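Arginase, mitochondrial (Medicago truncatula, PDB 6VSS) catalyses the manganese-dependent hydrolysis of L-arginine to urea and L-ornithine, and also converts agmatine to putrescine and urea. Local coordinates at residues 62-67 / 334-339; 76-81 / 315-320; 86-91 / 327-332; 140-145 / 167-172; 213-218 / 255-260. One frame throughout, in Å; residues are numbered along the deposited sequence.

Contact 1: 62-67 / 334-339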
# COMPACT_ATOMS: atom_id res chain seq x y z
N ALA B 62 11.99 -40.18 -8.00
CA ALA B 62 12.60 -38.90 -7.54
C ALA B 62 11.57 -38.06 -6.79
O ALA B 62 10.35 -38.08 -7.17
CB ALA B 62 13.21 -38.13 -8.70
N THR B 63 12.06 -37.36 -5.76
CA THR B 63 11.27 -36.42 -4.94
C THR B 63 11.98 -35.07 -4.82
O THR B 63 13.10 -34.98 -4.26
CB THR B 63 10.87 -37.10 -3.63
OG1 THR B 63 9.96 -38.16 -3.95
CG2 THR B 63 10.24 -36.12 -2.65
N SER B 64 11.30 -34.04 -5.31
CA SER B 64 11.73 -32.63 -5.18
C SER B 64 11.71 -32.30 -3.67
O SER B 64 10.65 -32.44 -3.02
CB SER B 64 10.86 -31.68 -6.03
OG SER B 64 10.96 -31.94 -7.41
N SER B 65 12.86 -31.87 -3.16
CA SER B 65 13.17 -31.69 -1.72
C SER B 65 13.68 -30.26 -1.48
O SER B 65 14.74 -29.87 -2.09
CB SER B 65 14.16 -32.73 -1.31
OG SER B 65 13.64 -33.98 -1.74
N LEU B 66 12.88 -29.46 -0.75
CA LEU B 66 13.16 -28.04 -0.56
C LEU B 66 14.32 -27.92 0.41
O LEU B 66 14.21 -28.36 1.55
CB LEU B 66 11.91 -27.33 -0.06
CG LEU B 66 10.68 -27.57 -0.91
CD1 LEU B 66 9.54 -26.62 -0.55
CD2 LEU B 66 11.04 -27.41 -2.35
N LEU B 67 15.37 -27.25 -0.02
CA LEU B 67 16.49 -26.75 0.83
C LEU B 67 16.55 -25.24 0.68
O LEU B 67 16.80 -24.75 -0.44
CB LEU B 67 17.77 -27.47 0.39
CG LEU B 67 19.02 -27.14 1.19
CD1 LEU B 67 19.02 -27.93 2.50
CD2 LEU B 67 20.28 -27.43 0.39
N GLU B 334 5.53 -26.14 -9.92
CA GLU B 334 5.58 -26.66 -11.28
C GLU B 334 6.98 -27.23 -11.54
O GLU B 334 7.08 -28.21 -12.25
CB GLU B 334 5.12 -25.54 -12.18
CG GLU B 334 3.69 -25.12 -11.89
CD GLU B 334 2.63 -26.17 -12.21
OE1 GLU B 334 2.78 -26.90 -13.21
OE2 GLU B 334 1.68 -26.27 -11.44
N LEU B 335 8.04 -26.65 -10.97
CA LEU B 335 9.39 -27.25 -11.06
C LEU B 335 9.39 -28.62 -10.38
O LEU B 335 9.93 -29.56 -11.00
CB LEU B 335 10.45 -26.30 -10.46
CG LEU B 335 11.89 -26.85 -10.39
CD1 LEU B 335 12.32 -27.48 -11.69
CD2 LEU B 335 12.87 -25.73 -10.04
N ALA B 336 8.85 -28.74 -9.15
CA ALA B 336 8.73 -30.03 -8.43
C ALA B 336 7.96 -31.06 -9.29
O ALA B 336 8.42 -32.20 -9.38
CB ALA B 336 8.10 -29.87 -7.07
N ALA B 337 6.82 -30.68 -9.89
CA ALA B 337 5.98 -31.53 -10.76
C ALA B 337 6.83 -32.12 -11.89
O ALA B 337 6.60 -33.29 -12.27
CB ALA B 337 4.79 -30.74 -11.29
N LYS B 338 7.74 -31.35 -12.48
CA LYS B 338 8.65 -31.85 -13.52
C LYS B 338 9.80 -32.68 -12.93
O LYS B 338 10.24 -33.64 -13.59
CB LYS B 338 9.23 -30.67 -14.31
CG LYS B 338 8.23 -30.04 -15.28
CD LYS B 338 7.93 -30.93 -16.48
CE LYS B 338 9.08 -30.99 -17.46
NZ LYS B 338 8.56 -31.23 -18.83
N MET B 339 10.38 -32.28 -11.82
CA MET B 339 11.61 -32.97 -11.36
C MET B 339 11.22 -34.28 -10.63
O MET B 339 11.96 -35.28 -10.70
CB MET B 339 12.43 -32.05 -10.45
CG MET B 339 13.57 -32.76 -9.80
SD MET B 339 14.83 -31.63 -9.23
CE MET B 339 14.12 -31.02 -7.72
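The side chain of Met339 curls around the hydroxyl of Ser64, where the last turns of helix 323-339 meet the start of strand 63-69. Its CB lies 3.4 Å from Ser64 OG, and CG, anti to the backbone N (chi1 171°), stays alongside the same oxygen. The chain runs on extended to SD and then bends at chi3 (78°), which brings the terminal CE back to 3.3 Å from Ser64 OG and against Ser64 CB. The hydroxyl is thus lined on one side by methionine CB, CG and CE, and lies 3.1 Å from Ala336 CA. Ser64 OG is 3.2 Å from Ala336 O and may donate to it, although its single proton has a second acceptor within reach. Packing is tight where the beta carbons face each other, Ser64 CB to Ala336 CB being 3.5 Å, so small residues let the axes of 334-339 and 63-67 come within 7.4 Å at 141°, roughly antiparallel. The contact is packing in an alpha/beta fold: helix 323-339 runs over strand 63-69, Leu335 and Met339 reach Leu154 of strand 151-157, and from the reverse face of the strand Ser65 and Leu67 pack on helix 131-146.

Contact 2: 76-81 / 315-320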
# COMPACT_ATOMS: atom_id res chain seq x y z
N SER B 76 23.50 -6.78 -4.73
CA SER B 76 24.15 -5.50 -5.10
C SER B 76 23.30 -4.32 -4.59
O SER B 76 23.87 -3.26 -4.33
CB SER B 76 24.34 -5.46 -6.60
OG SER B 76 23.19 -5.99 -7.25
N PHE B 77 21.99 -4.51 -4.39
CA PHE B 77 21.04 -3.39 -4.14
C PHE B 77 20.24 -3.65 -2.87
O PHE B 77 20.12 -2.73 -2.09
CB PHE B 77 20.18 -3.18 -5.39
CG PHE B 77 18.99 -2.27 -5.27
CD1 PHE B 77 19.16 -0.89 -5.15
CD2 PHE B 77 17.69 -2.78 -5.30
CE1 PHE B 77 18.06 -0.06 -5.03
CE2 PHE B 77 16.60 -1.94 -5.18
CZ PHE B 77 16.78 -0.59 -5.07
N HIS B 78 19.64 -4.83 -2.70
CA HIS B 78 18.71 -5.12 -1.58
C HIS B 78 18.85 -6.59 -1.14
O HIS B 78 18.82 -7.50 -2.02
CB HIS B 78 17.30 -4.67 -1.99
CG HIS B 78 16.39 -4.55 -0.83
ND1 HIS B 78 16.08 -5.64 -0.05
CD2 HIS B 78 15.75 -3.48 -0.28
CE1 HIS B 78 15.27 -5.25 0.92
NE2 HIS B 78 15.05 -3.93 0.81
N GLU B 79 19.01 -6.83 0.15
CA GLU B 79 19.28 -8.18 0.71
C GLU B 79 18.02 -8.92 1.19
O GLU B 79 18.17 -9.97 1.76
CB GLU B 79 20.26 -8.03 1.88
CG GLU B 79 21.57 -7.35 1.49
CD GLU B 79 22.68 -7.34 2.52
OE1 GLU B 79 22.56 -7.98 3.54
OE2 GLU B 79 23.65 -6.66 2.29
N GLY B 80 16.84 -8.38 0.94
CA GLY B 80 15.55 -8.96 1.36
C GLY B 80 15.31 -10.39 0.92
O GLY B 80 14.54 -11.11 1.61
N SER B 81 15.88 -10.86 -0.19
CA SER B 81 15.64 -12.28 -0.60
C SER B 81 16.14 -13.23 0.51
O SER B 81 15.70 -14.34 0.51
CB SER B 81 16.21 -12.62 -1.95
OG SER B 81 17.64 -12.55 -1.90
N PRO B 315 10.55 -10.68 -0.15
CA PRO B 315 9.29 -10.36 0.50
C PRO B 315 9.20 -8.93 1.05
O PRO B 315 8.14 -8.42 1.17
CB PRO B 315 9.19 -11.36 1.66
CG PRO B 315 10.49 -12.08 1.74
CD PRO B 315 11.31 -11.74 0.52
N GLN B 316 10.32 -8.28 1.31
CA GLN B 316 10.35 -6.84 1.71
C GLN B 316 9.94 -5.96 0.55
O GLN B 316 9.72 -4.83 0.84
CB GLN B 316 11.74 -6.34 2.12
CG GLN B 316 12.20 -6.98 3.41
CD GLN B 316 13.50 -6.47 3.97
OE1 GLN B 316 14.56 -6.95 3.61
NE2 GLN B 316 13.42 -5.57 4.94
N ARG B 317 9.92 -6.43 -0.68
CA ARG B 317 9.52 -5.54 -1.80
C ARG B 317 8.22 -6.03 -2.43
O ARG B 317 7.85 -5.51 -3.46
CB ARG B 317 10.66 -5.38 -2.80
CG ARG B 317 11.96 -4.97 -2.14
CD ARG B 317 12.78 -3.91 -2.80
NE ARG B 317 12.71 -4.05 -4.22
CZ ARG B 317 12.61 -3.05 -5.06
NH1 ARG B 317 12.59 -1.81 -4.63
NH2 ARG B 317 12.55 -3.30 -6.35
N ASP B 318 7.56 -6.99 -1.78
CA ASP B 318 6.31 -7.59 -2.29
C ASP B 318 5.12 -6.66 -2.00
O ASP B 318 5.26 -5.72 -1.24
CB ASP B 318 6.09 -8.98 -1.69
CG ASP B 318 5.25 -9.93 -2.51
OD1 ASP B 318 4.64 -9.49 -3.47
OD2 ASP B 318 5.18 -11.07 -2.16
N THR B 319 3.96 -6.96 -2.56
CA THR B 319 2.75 -6.17 -2.23
C THR B 319 2.20 -6.63 -0.88
O THR B 319 2.60 -7.67 -0.36
CB THR B 319 1.69 -6.24 -3.32
OG1 THR B 319 1.47 -7.61 -3.56
CG2 THR B 319 2.09 -5.61 -4.63
N TYR B 320 1.21 -5.92 -0.36
CA TYR B 320 0.66 -6.29 0.96
C TYR B 320 0.03 -7.69 0.95
O TYR B 320 0.14 -8.36 1.93
CB TYR B 320 -0.18 -5.15 1.52
CG TYR B 320 -0.64 -5.30 2.94
CD1 TYR B 320 -1.43 -6.35 3.32
CD2 TYR B 320 -0.23 -4.44 3.93
CE1 TYR B 320 -1.96 -6.45 4.59
CE2 TYR B 320 -0.70 -4.55 5.23
CZ TYR B 320 -1.57 -5.56 5.57
OH TYR B 320 -2.04 -5.69 6.83
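Two loops that follow strands of the central parallel sheet meet here beside the active site: 76-81, after strand 63-69, begins with the L-ornithine-binding Ser76, and 315-320, after strand 305-311, comes shortly behind Glu312, which probably binds substrate. His78 is in the middle. Its ring swings anti to the backbone N (chi1 -164°) and is steadied from within its own loop, since Gly80 N donates to His78 ND1 at 3.0 Å, close to the ring plane. A ring accepting at ND1 would, if neutral, probably carry its proton on NE2. Arg317 CD lies over one ring face in a CH-pi contact, 4.2 Å from the centroid of His78, while Gln316 OE1 comes to the ring edge, 3.3 Å from His78 CE1. The same oxygen is 3.2 Å from Gly80 CA, a spot where a beta carbon would be crowded. Such loops at the carboxyl ends of the strands shape the catalytic cleft in the arginase fold. An alanine at His78 would lose the face under Arg317 and the acceptor for Gly80 N, and would probably loosen the turn behind Ser76. The Arg317 chain, bent at chi2 and chi3, places its guanidinium with one face toward Phe77 CE2 and nearly perpendicular to that ring, whose edge meets Arg317 NH1 at 4.0 Å; Arg317 NE bonds to Val281 O. Phe77 also packs on Asp95 of a neighbouring subunit, a residue that binds L-ornithine, and Gln316 packs on Arg87 of a different subunit.

Contact 3: 86-91 / 327-332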
# COMPACT_ATOMS: atom_id res chain seq x y z
N PRO B 86 10.97 -19.28 3.97
CA PRO B 86 9.81 -19.59 4.80
C PRO B 86 8.51 -18.99 4.24
O PRO B 86 7.47 -19.61 4.38
CB PRO B 86 10.09 -18.92 6.16
CG PRO B 86 11.60 -18.84 6.19
CD PRO B 86 11.98 -18.56 4.74
N ARG B 87 8.62 -17.85 3.57
CA ARG B 87 7.46 -17.18 2.90
C ARG B 87 7.03 -18.05 1.71
O ARG B 87 5.85 -18.25 1.56
CB ARG B 87 7.79 -15.74 2.51
CG ARG B 87 7.86 -14.80 3.71
CD ARG B 87 6.48 -14.56 4.31
NE ARG B 87 5.75 -13.54 3.55
CZ ARG B 87 6.00 -12.22 3.68
NH1 ARG B 87 5.32 -11.33 2.98
NH2 ARG B 87 6.95 -11.81 4.51
N ILE B 88 7.99 -18.59 0.97
CA ILE B 88 7.64 -19.49 -0.18
C ILE B 88 6.99 -20.77 0.35
O ILE B 88 5.89 -21.10 -0.13
CB ILE B 88 8.85 -19.76 -1.06
CG1 ILE B 88 9.41 -18.49 -1.69
CG2 ILE B 88 8.51 -20.78 -2.15
CD1 ILE B 88 10.84 -18.72 -2.20
N ARG B 89 7.54 -21.45 1.35
CA ARG B 89 6.86 -22.67 1.86
C ARG B 89 5.44 -22.35 2.32
O ARG B 89 4.53 -23.14 2.14
CB ARG B 89 7.65 -23.35 2.97
CG ARG B 89 8.99 -23.84 2.47
CD ARG B 89 9.75 -24.61 3.48
NE ARG B 89 10.15 -23.68 4.50
CZ ARG B 89 11.36 -23.10 4.56
NH1 ARG B 89 12.29 -23.41 3.69
NH2 ARG B 89 11.65 -22.30 5.54
N GLU B 90 5.25 -21.29 3.06
CA GLU B 90 3.89 -20.98 3.53
C GLU B 90 2.98 -20.82 2.30
O GLU B 90 1.84 -21.23 2.36
CB GLU B 90 3.88 -19.71 4.38
CG GLU B 90 2.49 -19.18 4.47
CD GLU B 90 2.35 -17.97 5.36
OE1 GLU B 90 2.68 -16.86 4.89
OE2 GLU B 90 1.96 -18.16 6.51
N ALA B 91 3.40 -20.11 1.25
CA ALA B 91 2.55 -19.89 0.08
C ALA B 91 2.32 -21.21 -0.68
O ALA B 91 1.25 -21.37 -1.22
CB ALA B 91 3.12 -18.80 -0.79
N VAL B 327 3.55 -16.31 -6.54
CA VAL B 327 4.23 -16.54 -7.82
C VAL B 327 5.44 -17.50 -7.59
O VAL B 327 5.65 -18.49 -8.34
CB VAL B 327 4.60 -15.17 -8.43
CG1 VAL B 327 5.65 -15.29 -9.48
CG2 VAL B 327 3.37 -14.39 -8.94
N ALA B 328 6.30 -17.19 -6.68
CA ALA B 328 7.48 -18.05 -6.38
C ALA B 328 7.01 -19.49 -6.01
O ALA B 328 7.60 -20.45 -6.47
CB ALA B 328 8.24 -17.36 -5.28
N ALA B 329 5.95 -19.61 -5.20
CA ALA B 329 5.41 -20.90 -4.71
C ALA B 329 4.90 -21.73 -5.90
O ALA B 329 5.30 -22.90 -6.02
CB ALA B 329 4.34 -20.65 -3.70
N LYS B 330 4.22 -21.09 -6.85
CA LYS B 330 3.76 -21.76 -8.09
C LYS B 330 4.93 -22.16 -8.99
O LYS B 330 4.87 -23.23 -9.56
CB LYS B 330 2.76 -20.89 -8.84
CG LYS B 330 2.15 -21.67 -10.00
CD LYS B 330 0.80 -21.18 -10.49
CE LYS B 330 0.29 -22.04 -11.64
NZ LYS B 330 -1.13 -21.76 -11.95
N LEU B 331 5.95 -21.32 -9.15
CA LEU B 331 7.21 -21.75 -9.84
C LEU B 331 7.79 -22.98 -9.14
O LEU B 331 8.18 -23.91 -9.85
CB LEU B 331 8.23 -20.60 -9.95
CG LEU B 331 7.72 -19.37 -10.70
CD1 LEU B 331 8.68 -18.21 -10.52
CD2 LEU B 331 7.53 -19.68 -12.18
N VAL B 332 7.82 -23.01 -7.82
CA VAL B 332 8.37 -24.18 -7.07
C VAL B 332 7.49 -25.40 -7.37
O VAL B 332 8.04 -26.49 -7.64
CB VAL B 332 8.51 -23.93 -5.55
CG1 VAL B 332 9.14 -25.12 -4.85
CG2 VAL B 332 9.43 -22.75 -5.27
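Ile88 carries most of this apolar crossing, and its rotamer sends two branches to different places on helix 327-332. With chi1 at -61°, CG1 is anti to the carbonyl carbon and lies 3.9 Å from Ala328 CB. CG2, anti to the backbone N, goes the other way along the partner helix, passing Ala329 CA at 4.0 Å to touch Val332 CG2 at 3.8 Å. Val332 answers with its own torsion: chi1 of -177° sets CG1 anti to the backbone N and leaves CG2, beside that N, to meet Ile88 CG2, the two side chains crossing at about a right angle. One turn further on, Ala91 CB sits 3.7 Å from Ala329 CB, methyl to methyl. Ala329 CB also faces the backbone, 3.9 Å from Ile88 O, so that short alanine side chains let the axes of 86-91 and 327-332 approach to 8.3 Å, crossing at -73°. Nothing polar links the segments directly; all five touching residues are buried. Helix 84-92 thereby lies steeply across helix 323-339, which rests through Val332 on Leu154 and Leu156 of strand 151-157 and packs through Val327 and Leu331 against Phe291 of helix 291-300.

Contact 4: 140-145 / 167-172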
# COMPACT_ATOMS: atom_id res chain seq x y z
N GLU B 140 27.82 -28.76 0.76
CA GLU B 140 27.66 -29.97 1.62
C GLU B 140 26.18 -30.20 1.85
O GLU B 140 25.72 -31.32 1.69
CB GLU B 140 28.37 -29.80 2.95
CG GLU B 140 29.87 -29.71 2.84
CD GLU B 140 30.57 -30.87 2.16
OE1 GLU B 140 30.05 -32.00 2.26
OE2 GLU B 140 31.60 -30.64 1.50
N SER B 141 25.42 -29.13 2.15
CA SER B 141 23.95 -29.21 2.33
C SER B 141 23.30 -29.88 1.13
O SER B 141 22.55 -30.86 1.33
CB SER B 141 23.38 -27.87 2.62
OG SER B 141 23.87 -27.45 3.89
N VAL B 142 23.62 -29.41 -0.07
CA VAL B 142 23.07 -30.00 -1.32
C VAL B 142 23.41 -31.49 -1.38
O VAL B 142 22.51 -32.26 -1.65
CB VAL B 142 23.53 -29.24 -2.58
CG1 VAL B 142 23.04 -29.94 -3.83
CG2 VAL B 142 23.07 -27.79 -2.59
N LYS B 143 24.64 -31.86 -1.03
CA LYS B 143 25.15 -33.25 -1.17
C LYS B 143 24.41 -34.17 -0.18
O LYS B 143 24.10 -35.33 -0.58
CB LYS B 143 26.67 -33.28 -0.97
CG LYS B 143 27.47 -32.63 -2.08
CD LYS B 143 29.00 -32.81 -1.97
CE LYS B 143 29.68 -32.23 -3.19
NZ LYS B 143 31.15 -32.33 -3.14
N LEU B 144 24.14 -33.66 1.03
CA LEU B 144 23.38 -34.38 2.07
C LEU B 144 21.97 -34.69 1.55
O LEU B 144 21.54 -35.82 1.81
CB LEU B 144 23.40 -33.60 3.40
CG LEU B 144 24.77 -33.55 4.12
CD1 LEU B 144 24.80 -32.50 5.22
CD2 LEU B 144 25.16 -34.91 4.71
N VAL B 145 21.32 -33.81 0.76
CA VAL B 145 19.97 -34.14 0.17
C VAL B 145 20.15 -35.19 -0.94
O VAL B 145 19.41 -36.20 -0.99
CB VAL B 145 19.25 -32.87 -0.34
CG1 VAL B 145 17.92 -33.19 -1.00
CG2 VAL B 145 19.05 -31.87 0.76
N VAL B 167 25.19 -25.72 -7.92
CA VAL B 167 25.45 -26.44 -9.19
C VAL B 167 26.81 -27.15 -9.08
O VAL B 167 26.93 -28.26 -9.58
CB VAL B 167 25.33 -25.48 -10.37
CG1 VAL B 167 26.00 -26.02 -11.60
CG2 VAL B 167 23.85 -25.12 -10.61
N ARG B 168 27.77 -26.56 -8.37
CA ARG B 168 29.08 -27.22 -8.13
C ARG B 168 28.84 -28.57 -7.43
O ARG B 168 29.51 -29.60 -7.77
CB ARG B 168 30.00 -26.33 -7.29
CG ARG B 168 31.25 -27.06 -6.82
CD ARG B 168 32.13 -26.19 -5.94
NE ARG B 168 31.48 -25.71 -4.71
CZ ARG B 168 31.96 -24.74 -3.95
NH1 ARG B 168 33.09 -24.15 -4.28
NH2 ARG B 168 31.33 -24.35 -2.86
N ALA B 169 27.98 -28.54 -6.42
CA ALA B 169 27.66 -29.69 -5.56
C ALA B 169 26.93 -30.75 -6.40
O ALA B 169 27.28 -31.95 -6.26
CB ALA B 169 26.82 -29.24 -4.41
N VAL B 170 25.98 -30.33 -7.25
CA VAL B 170 25.25 -31.29 -8.11
C VAL B 170 26.23 -32.02 -9.05
O VAL B 170 26.20 -33.24 -9.13
CB VAL B 170 24.14 -30.61 -8.91
CG1 VAL B 170 23.57 -31.58 -9.90
CG2 VAL B 170 23.04 -30.06 -7.99
N SER B 171 27.06 -31.25 -9.74
CA SER B 171 28.05 -31.71 -10.74
C SER B 171 29.09 -32.61 -10.09
O SER B 171 29.49 -33.59 -10.74
CB SER B 171 28.75 -30.54 -11.37
OG SER B 171 29.69 -30.98 -12.35
N GLU B 172 29.58 -32.23 -8.92
CA GLU B 172 30.66 -32.98 -8.24
C GLU B 172 30.04 -34.28 -7.76
O GLU B 172 30.67 -35.33 -7.95
CB GLU B 172 31.23 -32.19 -7.07
CG GLU B 172 32.19 -31.11 -7.44
CD GLU B 172 32.59 -30.26 -6.26
OE1 GLU B 172 31.98 -30.41 -5.19
OE2 GLU B 172 33.52 -29.45 -6.40
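Beyond a first torsion that sets CG anti to the carbonyl carbon (chi1 -70°), the side chain of Lys143 is fully extended, and it reaches from helix 131-146 across to helix 163-174. Glu172 takes the same sense of chi1 and an extended chi2, so its carboxylate comes to the lysine tip. The two helices flank strand 151-157 in sequence and belong to successive right-handed beta-alpha-beta crossovers of the alpha/beta fold; segments 140-145 and 167-172 cross at -45° with axes 8.5 Å apart. Beneath the charged pair the interface is apolar. Val142 CB lies 3.8 Å from Ala169 CB, and Val142 CG1, anti to its backbone N, also reaches that methyl and more loosely Val170 CG2. The lysine stem covers Ala169 as well: Lys143 CG is 4.2 Å from Ala169 CB. An alanine in place of Lys143 would lose both this methylene cover and the ionic link to Glu172, and would probably leave the outer edge of the interface less firmly joined. Glu172, which also packs on Tyr212, is exposed, so the ion pair is likely to be partly screened by solvent. Lys143 NZ sits 2.9 Å from Glu172 OE1 in a salt bridge, approaching from 28° above the carboxylate plane.

Contact 5: 213-218 / 255-260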
# COMPACT_ATOMS: atom_id res chain seq x y z
N ALA B 213 29.04 -26.82 -15.97
CA ALA B 213 27.90 -26.82 -16.92
C ALA B 213 28.43 -26.88 -18.36
O ALA B 213 29.53 -26.35 -18.59
CB ALA B 213 27.03 -25.63 -16.70
N ARG B 214 27.70 -27.55 -19.25
CA ARG B 214 28.02 -27.58 -20.71
C ARG B 214 27.17 -26.53 -21.41
O ARG B 214 27.66 -25.46 -21.64
CB ARG B 214 27.81 -28.99 -21.24
CG ARG B 214 28.05 -29.14 -22.74
CD ARG B 214 27.79 -30.57 -23.15
NE ARG B 214 26.37 -30.86 -22.99
CZ ARG B 214 25.69 -31.72 -23.71
NH1 ARG B 214 26.30 -32.42 -24.65
NH2 ARG B 214 24.40 -31.87 -23.48
N ARG B 215 25.90 -26.81 -21.65
CA ARG B 215 24.94 -25.82 -22.16
C ARG B 215 24.41 -24.99 -21.00
O ARG B 215 24.34 -25.48 -19.84
CB ARG B 215 23.85 -26.55 -22.93
CG ARG B 215 24.39 -27.31 -24.13
CD ARG B 215 23.28 -27.90 -24.97
NE ARG B 215 22.42 -26.86 -25.50
CZ ARG B 215 21.16 -27.05 -25.89
NH1 ARG B 215 20.59 -28.25 -25.82
NH2 ARG B 215 20.47 -26.04 -26.36
N LEU B 216 24.22 -23.72 -21.27
CA LEU B 216 23.55 -22.77 -20.36
C LEU B 216 22.55 -22.03 -21.23
O LEU B 216 22.97 -21.22 -22.05
CB LEU B 216 24.57 -21.83 -19.75
CG LEU B 216 24.03 -20.59 -19.05
CD1 LEU B 216 22.94 -20.93 -18.04
CD2 LEU B 216 25.19 -19.86 -18.37
N VAL B 217 21.29 -22.34 -21.10
CA VAL B 217 20.24 -21.73 -21.95
C VAL B 217 19.56 -20.67 -21.11
O VAL B 217 19.01 -21.07 -20.09
CB VAL B 217 19.26 -22.80 -22.42
CG1 VAL B 217 18.19 -22.21 -23.31
CG2 VAL B 217 20.01 -23.92 -23.10
N GLN B 218 19.69 -19.40 -21.48
CA GLN B 218 19.23 -18.26 -20.65
C GLN B 218 17.98 -17.73 -21.31
O GLN B 218 18.01 -17.46 -22.52
CB GLN B 218 20.29 -17.17 -20.53
CG GLN B 218 21.65 -17.71 -20.09
CD GLN B 218 22.57 -16.62 -19.58
OE1 GLN B 218 22.91 -15.67 -20.29
NE2 GLN B 218 22.94 -16.72 -18.32
N LEU B 255 12.78 -27.50 -25.97
CA LEU B 255 14.16 -27.72 -25.54
C LEU B 255 14.35 -29.17 -25.13
O LEU B 255 13.43 -29.75 -24.53
CB LEU B 255 14.45 -26.81 -24.35
CG LEU B 255 14.55 -25.33 -24.69
CD1 LEU B 255 14.59 -24.53 -23.39
CD2 LEU B 255 15.79 -25.10 -25.54
N LYS B 256 15.52 -29.71 -25.44
CA LYS B 256 15.90 -31.08 -25.05
C LYS B 256 17.31 -30.99 -24.48
O LYS B 256 18.26 -30.77 -25.24
CB LYS B 256 15.78 -32.02 -26.25
CG LYS B 256 14.46 -31.83 -27.00
CD LYS B 256 14.12 -32.77 -28.19
CE LYS B 256 12.88 -32.26 -28.90
NZ LYS B 256 12.28 -33.29 -29.77
N LEU B 257 17.43 -31.07 -23.17
CA LEU B 257 18.71 -30.71 -22.53
C LEU B 257 19.26 -31.97 -21.90
O LEU B 257 18.49 -32.88 -21.66
CB LEU B 257 18.54 -29.60 -21.49
CG LEU B 257 18.24 -28.18 -22.01
CD1 LEU B 257 18.28 -27.15 -20.86
CD2 LEU B 257 19.22 -27.73 -23.06
N GLY B 258 20.56 -31.99 -21.64
CA GLY B 258 21.18 -33.02 -20.80
C GLY B 258 21.61 -34.24 -21.61
O GLY B 258 22.25 -35.12 -21.02
N GLU B 259 21.31 -34.31 -22.90
CA GLU B 259 21.65 -35.56 -23.65
C GLU B 259 23.17 -35.68 -23.71
O GLU B 259 23.82 -34.81 -24.35
CB GLU B 259 20.91 -35.60 -24.99
CG GLU B 259 19.40 -35.77 -24.81
CD GLU B 259 18.60 -36.22 -26.04
OE1 GLU B 259 18.68 -37.43 -26.41
OE2 GLU B 259 17.87 -35.36 -26.62
N GLY B 260 23.70 -36.69 -23.01
CA GLY B 260 25.13 -37.07 -22.99
C GLY B 260 25.90 -36.38 -21.87
O GLY B 260 27.13 -36.44 -21.89
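Leu257 CD2 overlaps one face of the Arg215 guanidinium, offset toward its rim, 3.1 Å from Arg215 NH1 and 3.5 Å from Arg215 CZ. Arg215 gets there with CG anti to the carbonyl carbon (chi1 -62°) and a bend at chi3 that folds the guanidinium over the leucine; Arg215 NH2 points on to a salt bridge with Glu238. Val217, two residues along, touches the same methyl: its CG2, beside its backbone N, meets Leu257 CD2 at 3.9 Å, and Val217 CG1 touches Leu255 CD1 more loosely at 4.3 Å. A patch of branched aliphatic groups therefore lies inward of the charged end. At the outer end Arg214, its CG anti to the backbone N and its chain also bent at chi3, donates from NH2 to Glu259 O at 3.1 Å. That bond is not straight (137° at the hydrogen), and the donor stands well above the carbonyl plane. Arg214 NH2 is drawn at the same time into a salt bridge with Asp179, whose carboxylate also receives Gly258 N and Arg215 N, tying both segments to strand 178-183. The touching parts, 214-217 and 255-259, run 170° apart, but Arg215 CA and Leu257 CA, the nearest such pair, are separated by 7.9 Å, so contact is made by strand side chains reaching leucine side chains and loop backbone. With two guanidinium groups engaging carboxylates outside the segments, the positive charges are probably largely compensated, and arginine serves here both as a flat surface for leucine and as a donor to the backbone.

From the N terminus, segment 62-67, on the first sheet strand, opens contact 1, which closes only at the C-terminal helix and so encloses every other contact. Contact 2 opens next, in the loop after that strand, and contact 3 on the following helix; contact 2 closes at 315-320 before contact 3 closes at 327-332, so these two cross. Contacts 4 and 5 lie within all three and follow one another in series, each closing a short local loop. Contacts 1 and 3 share helix 323-339 and touch through Leu66 and Val332, whereas contact 4 reaches strand 63-69 from the reverse face of the sheet. Contact 5 ties strand 213-221 to the loop leading into strand 264-269, and contacts 2 and 3 both extend to neighbouring subunits.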